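Local coordinates for alginase (Pseudoalteromonas, PDB 4Q8K), which probably depolymerises alginate by eliminative cleavage, as a calcium-containing alginate lyase of polysaccharide lyase family 18, at residues 186-191 with 316-321. Sequence-based numbering, arbitrary orientation.
Sequences GWRHEY and YFKFGN. With SO4 (sulfate ion), chain D.
Glu190 and Lys318 join neighbouring antiparallel strands in the beta-jelly-roll of this alginate lyase, a sandwich of two antiparallel sheets. Their side chains run obliquely past each other. Glu190 has CG anti to its backbone N (chi1 -175°), and its OE1 receives Lys318 NZ at 2.9 Å. The ammonium comes from the syn side, 30° out of the carboxylate plane, giving a hydrogen-bonded salt bridge. Arg188, two residues before Glu190 and on the same face, adds a long salt bridge, its NH1 lying 3.6 Å from Glu190 OE1. The two cations are themselves close, with Arg188 NH1 3.3 Å from Lys318 NZ, a repulsion that Glu190 and Glu157, a further salt-bridge partner of Arg188, would offset. The guanidinium presents its edge to a sulfate, which lies in its plane; NH1 donates to O3 at 2.9 Å and NH2 to O4. An anion held here, probably from the crystallisation liquor, is consistent with a site for acidic sugar, and YFKFGN resembles the YFKAG motif of related lyases that lines their substrate groove.

Tyr191 and Phe319 point the other way, into the sandwich, where Phe319 meets Phe208 of the opposing sheet. Tyr191 CB sits over the Phe319 ring face, 4.2 Å from its centroid, a CH-pi contact. The two ring planes are inclined at 33°, and Tyr191 CD2 approaches Phe319 CZ to 3.7 Å.

Reciprocal backbone bonds couple Tyr191 with Phe319 and His189 with Asn321. Between these pairs the chain turns a corner at Gly320, whose CA lies 4.4 Å from Glu190 CA, the two backbones coming together with no side chain from Gly320 between them. Beyond the corner, Asn321 is anchored through its side chain, OD1 bonding Thr222 OG1 and ND2 bonding Ser355 OG.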
ATOM      1  N   GLY A 186       0.320   1.602 -12.513  1.00 25.49           N
ATOM      2  CA  GLY A 186       0.999   2.768 -11.996  1.00 25.18           C
ATOM      3  C   GLY A 186       2.479   2.522 -11.828  1.00 24.87           C
ATOM      4  O   GLY A 186       3.070   1.707 -12.540  1.00 25.26           O
ATOM      5  N   TRP A 187       3.073   3.241 -10.889  1.00 21.17           N
ATOM      6  CA  TRP A 187       4.480   3.076 -10.556  1.00 23.28           C
ATOM      7  C   TRP A 187       4.556   2.689  -9.099  1.00 21.50           C
ATOM      8  O   TRP A 187       3.776   3.194  -8.297  1.00 20.98           O
ATOM      9  CB  TRP A 187       5.222   4.388 -10.732  1.00 23.49           C
ATOM     10  CG  TRP A 187       5.759   4.607 -12.106  1.00 22.05           C
ATOM     11  CD1 TRP A 187       5.906   3.672 -13.095  1.00 23.99           C
ATOM     12  CD2 TRP A 187       6.199   5.846 -12.652  1.00 24.72           C
ATOM     13  NE1 TRP A 187       6.438   4.261 -14.224  1.00 24.12           N
ATOM     14  CE2 TRP A 187       6.635   5.592 -13.969  1.00 25.58           C
ATOM     15  CE3 TRP A 187       6.297   7.145 -12.144  1.00 24.90           C
ATOM     16  CZ2 TRP A 187       7.127   6.597 -14.795  1.00 25.41           C
ATOM     17  CZ3 TRP A 187       6.800   8.138 -12.957  1.00 26.57           C
ATOM     18  CH2 TRP A 187       7.214   7.857 -14.269  1.00 27.58           C
ATOM     19  N   ARG A 188       5.490   1.814  -8.744  1.00 21.55           N
ATOM     20  CA  ARG A 188       5.622   1.424  -7.342  1.00 21.96           C
ATOM     21  C   ARG A 188       7.045   1.490  -6.807  1.00 23.43           C
ATOM     22  O   ARG A 188       8.030   1.432  -7.558  1.00 22.92           O
ATOM     23  CB  ARG A 188       5.043   0.025  -7.090  1.00 19.61           C
ATOM     24  CG  ARG A 188       5.986  -1.104  -7.486  1.00 22.78           C
ATOM     25  CD  ARG A 188       5.305  -2.453  -7.435  1.00 20.83           C
ATOM     26  NE  ARG A 188       4.142  -2.512  -8.314  1.00 24.05           N
ATOM     27  CZ  ARG A 188       3.388  -3.589  -8.496  1.00 25.71           C
ATOM     28  NH1 ARG A 188       3.657  -4.720  -7.848  1.00 27.04           N
ATOM     29  NH2 ARG A 188       2.357  -3.536  -9.328  1.00 25.57           N
ATOM     30  N   HIS A 189       7.125   1.610  -5.487  1.00 22.49           N
ATOM     31  CA  HIS A 189       8.364   1.457  -4.740  1.00 21.59           C
ATOM     32  C   HIS A 189       7.930   0.710  -3.484  1.00 20.12           C
ATOM     33  O   HIS A 189       7.259   1.283  -2.630  1.00 21.32           O
ATOM     34  CB  HIS A 189       8.932   2.811  -4.375  1.00 20.62           C
ATOM     35  CG  HIS A 189      10.412   2.804  -4.152  1.00 22.24           C
ATOM     36  ND1 HIS A 189      11.088   3.881  -3.636  1.00 22.96           N
ATOM     37  CD2 HIS A 189      11.339   1.839  -4.372  1.00 24.77           C
ATOM     38  CE1 HIS A 189      12.381   3.594  -3.560  1.00 29.11           C
ATOM     39  NE2 HIS A 189      12.557   2.364  -4.003  1.00 24.83           N
ATOM     40  N   GLU A 190       8.296  -0.565  -3.380  1.00 22.50           N
ATOM     41  CA  GLU A 190       7.575  -1.474  -2.501  1.00 24.10           C
ATOM     42  C   GLU A 190       8.418  -2.678  -2.087  1.00 24.95           C
ATOM     43  O   GLU A 190       9.300  -3.124  -2.837  1.00 24.96           O
ATOM     44  CB  GLU A 190       6.359  -1.955  -3.287  1.00 22.23           C
ATOM     45  CG  GLU A 190       5.362  -2.822  -2.575  1.00 23.64           C
ATOM     46  CD  GLU A 190       4.197  -3.138  -3.490  1.00 23.62           C
ATOM     47  OE1 GLU A 190       4.332  -4.033  -4.357  1.00 23.06           O
ATOM     48  OE2 GLU A 190       3.156  -2.473  -3.357  1.00 26.75           O
ATOM     49  N   TYR A 191       8.136  -3.204  -0.897  1.00 19.88           N
ATOM     50  CA  TYR A 191       8.718  -4.467  -0.460  1.00 21.76           C
ATOM     51  C   TYR A 191       7.632  -5.538  -0.476  1.00 22.22           C
ATOM     52  O   TYR A 191       6.467  -5.245  -0.201  1.00 21.05           O
ATOM     53  CB  TYR A 191       9.263  -4.353   0.963  1.00 20.16           C
ATOM     54  CG  TYR A 191      10.571  -3.609   1.111  1.00 21.31           C
ATOM     55  CD1 TYR A 191      11.770  -4.183   0.701  1.00 21.95           C
ATOM     56  CD2 TYR A 191      10.614  -2.349   1.697  1.00 21.83           C
ATOM     57  CE1 TYR A 191      12.963  -3.513   0.859  1.00 22.79           C
ATOM     58  CE2 TYR A 191      11.797  -1.669   1.851  1.00 25.32           C
ATOM     59  CZ  TYR A 191      12.972  -2.258   1.432  1.00 26.17           C
ATOM     60  OH  TYR A 191      14.155  -1.579   1.583  1.00 30.91           O
ATOM     61  N   TYR A 316       0.745 -13.019   0.064  1.00 23.61           N
ATOM     62  CA  TYR A 316       1.926 -12.277   0.468  1.00 21.77           C
ATOM     63  C   TYR A 316       1.656 -10.821   0.781  1.00 20.20           C
ATOM     64  O   TYR A 316       0.898 -10.151   0.087  1.00 20.74           O
ATOM     65  CB  TYR A 316       3.070 -12.435  -0.546  1.00 21.93           C
ATOM     66  CG  TYR A 316       2.842 -11.952  -1.972  1.00 22.11           C
ATOM     67  CD1 TYR A 316       1.968 -12.622  -2.825  1.00 24.97           C
ATOM     68  CD2 TYR A 316       3.549 -10.862  -2.480  1.00 25.57           C
ATOM     69  CE1 TYR A 316       1.787 -12.201  -4.144  1.00 26.37           C
ATOM     70  CE2 TYR A 316       3.376 -10.448  -3.794  1.00 23.91           C
ATOM     71  CZ  TYR A 316       2.495 -11.121  -4.613  1.00 27.44           C
ATOM     72  OH  TYR A 316       2.319 -10.715  -5.918  1.00 28.01           O
ATOM     73  N   PHE A 317       2.281 -10.364   1.858  1.00 21.24           N
ATOM     74  CA  PHE A 317       2.172  -8.995   2.305  1.00 21.07           C
ATOM     75  C   PHE A 317       3.157  -8.104   1.550  1.00 21.28           C
ATOM     76  O   PHE A 317       4.288  -8.518   1.270  1.00 21.43           O
ATOM     77  CB  PHE A 317       2.458  -8.916   3.805  1.00 19.42           C
ATOM     78  CG  PHE A 317       2.270  -7.542   4.390  1.00 17.64           C
ATOM     79  CD1 PHE A 317       1.006  -6.994   4.489  1.00 18.80           C
ATOM     80  CD2 PHE A 317       3.350  -6.818   4.863  1.00 20.69           C
ATOM     81  CE1 PHE A 317       0.820  -5.729   5.032  1.00 18.11           C
ATOM     82  CE2 PHE A 317       3.182  -5.557   5.404  1.00 18.93           C
ATOM     83  CZ  PHE A 317       1.906  -5.012   5.494  1.00 18.07           C
ATOM     84  N   LYS A 318       2.716  -6.888   1.225  1.00 19.74           N
ATOM     85  CA  LYS A 318       3.588  -5.877   0.640  1.00 20.81           C
ATOM     86  C   LYS A 318       3.356  -4.542   1.320  1.00 18.89           C
ATOM     87  O   LYS A 318       2.270  -4.283   1.850  1.00 19.36           O
ATOM     88  CB  LYS A 318       3.311  -5.710  -0.862  1.00 19.77           C
ATOM     89  CG  LYS A 318       3.073  -7.000  -1.610  1.00 21.36           C
ATOM     90  CD  LYS A 318       3.144  -6.794  -3.119  1.00 25.91           C
ATOM     91  CE  LYS A 318       1.989  -5.960  -3.637  1.00 27.22           C
ATOM     92  NZ  LYS A 318       2.121  -5.752  -5.126  1.00 28.75           N
ATOM     93  N   PHE A 319       4.358  -3.673   1.289  1.00 19.00           N
ATOM     94  CA  PHE A 319       4.155  -2.331   1.823  1.00 19.45           C
ATOM     95  C   PHE A 319       5.126  -1.372   1.154  1.00 20.83           C
ATOM     96  O   PHE A 319       6.160  -1.795   0.637  1.00 19.11           O
ATOM     97  CB  PHE A 319       4.335  -2.326   3.344  1.00 20.10           C
ATOM     98  CG  PHE A 319       5.747  -2.583   3.782  1.00 20.09           C
ATOM     99  CD1 PHE A 319       6.217  -3.882   3.905  1.00 21.40           C
ATOM    100  CD2 PHE A 319       6.594  -1.537   4.071  1.00 20.28           C
ATOM    101  CE1 PHE A 319       7.524  -4.124   4.305  1.00 22.55           C
ATOM    102  CE2 PHE A 319       7.904  -1.771   4.475  1.00 22.90           C
ATOM    103  CZ  PHE A 319       8.361  -3.070   4.594  1.00 23.26           C
ATOM    104  N   GLY A 320       4.773  -0.091   1.157  1.00 16.49           N
ATOM    105  CA  GLY A 320       5.564   0.946   0.519  1.00 18.87           C
ATOM    106  C   GLY A 320       4.669   1.998  -0.107  1.00 19.60           C
ATOM    107  O   GLY A 320       3.784   2.553   0.542  1.00 19.94           O
ATOM    108  N   ASN A 321       4.887   2.280  -1.383  1.00 20.35           N
ATOM    109  CA  ASN A 321       4.106   3.317  -2.027  1.00 19.99           C
ATOM    110  C   ASN A 321       3.866   2.879  -3.458  1.00 19.62           C
ATOM    111  O   ASN A 321       4.769   2.954  -4.301  1.00 20.37           O
ATOM    112  CB  ASN A 321       4.855   4.653  -1.938  1.00 19.71           C
ATOM    113  CG  ASN A 321       4.123   5.798  -2.623  1.00 19.95           C
ATOM    114  OD1 ASN A 321       3.119   5.593  -3.299  1.00 20.48           O
ATOM    115  ND2 ASN A 321       4.648   7.005  -2.468  1.00 21.04           N
TER
HETATM  116  S   SO4 D 503       1.026  -7.157  -9.766  1.00 33.99           S
HETATM  117  O1  SO4 D 503       1.230  -8.398 -10.515  1.00 36.73           O
HETATM  118  O2  SO4 D 503      -0.231  -7.260  -9.021  1.00 34.61           O
HETATM  119  O3  SO4 D 503       2.158  -6.955  -8.865  1.00 35.97           O
HETATM  120  O4  SO4 D 503       0.938  -6.042 -10.700  1.00 36.56           O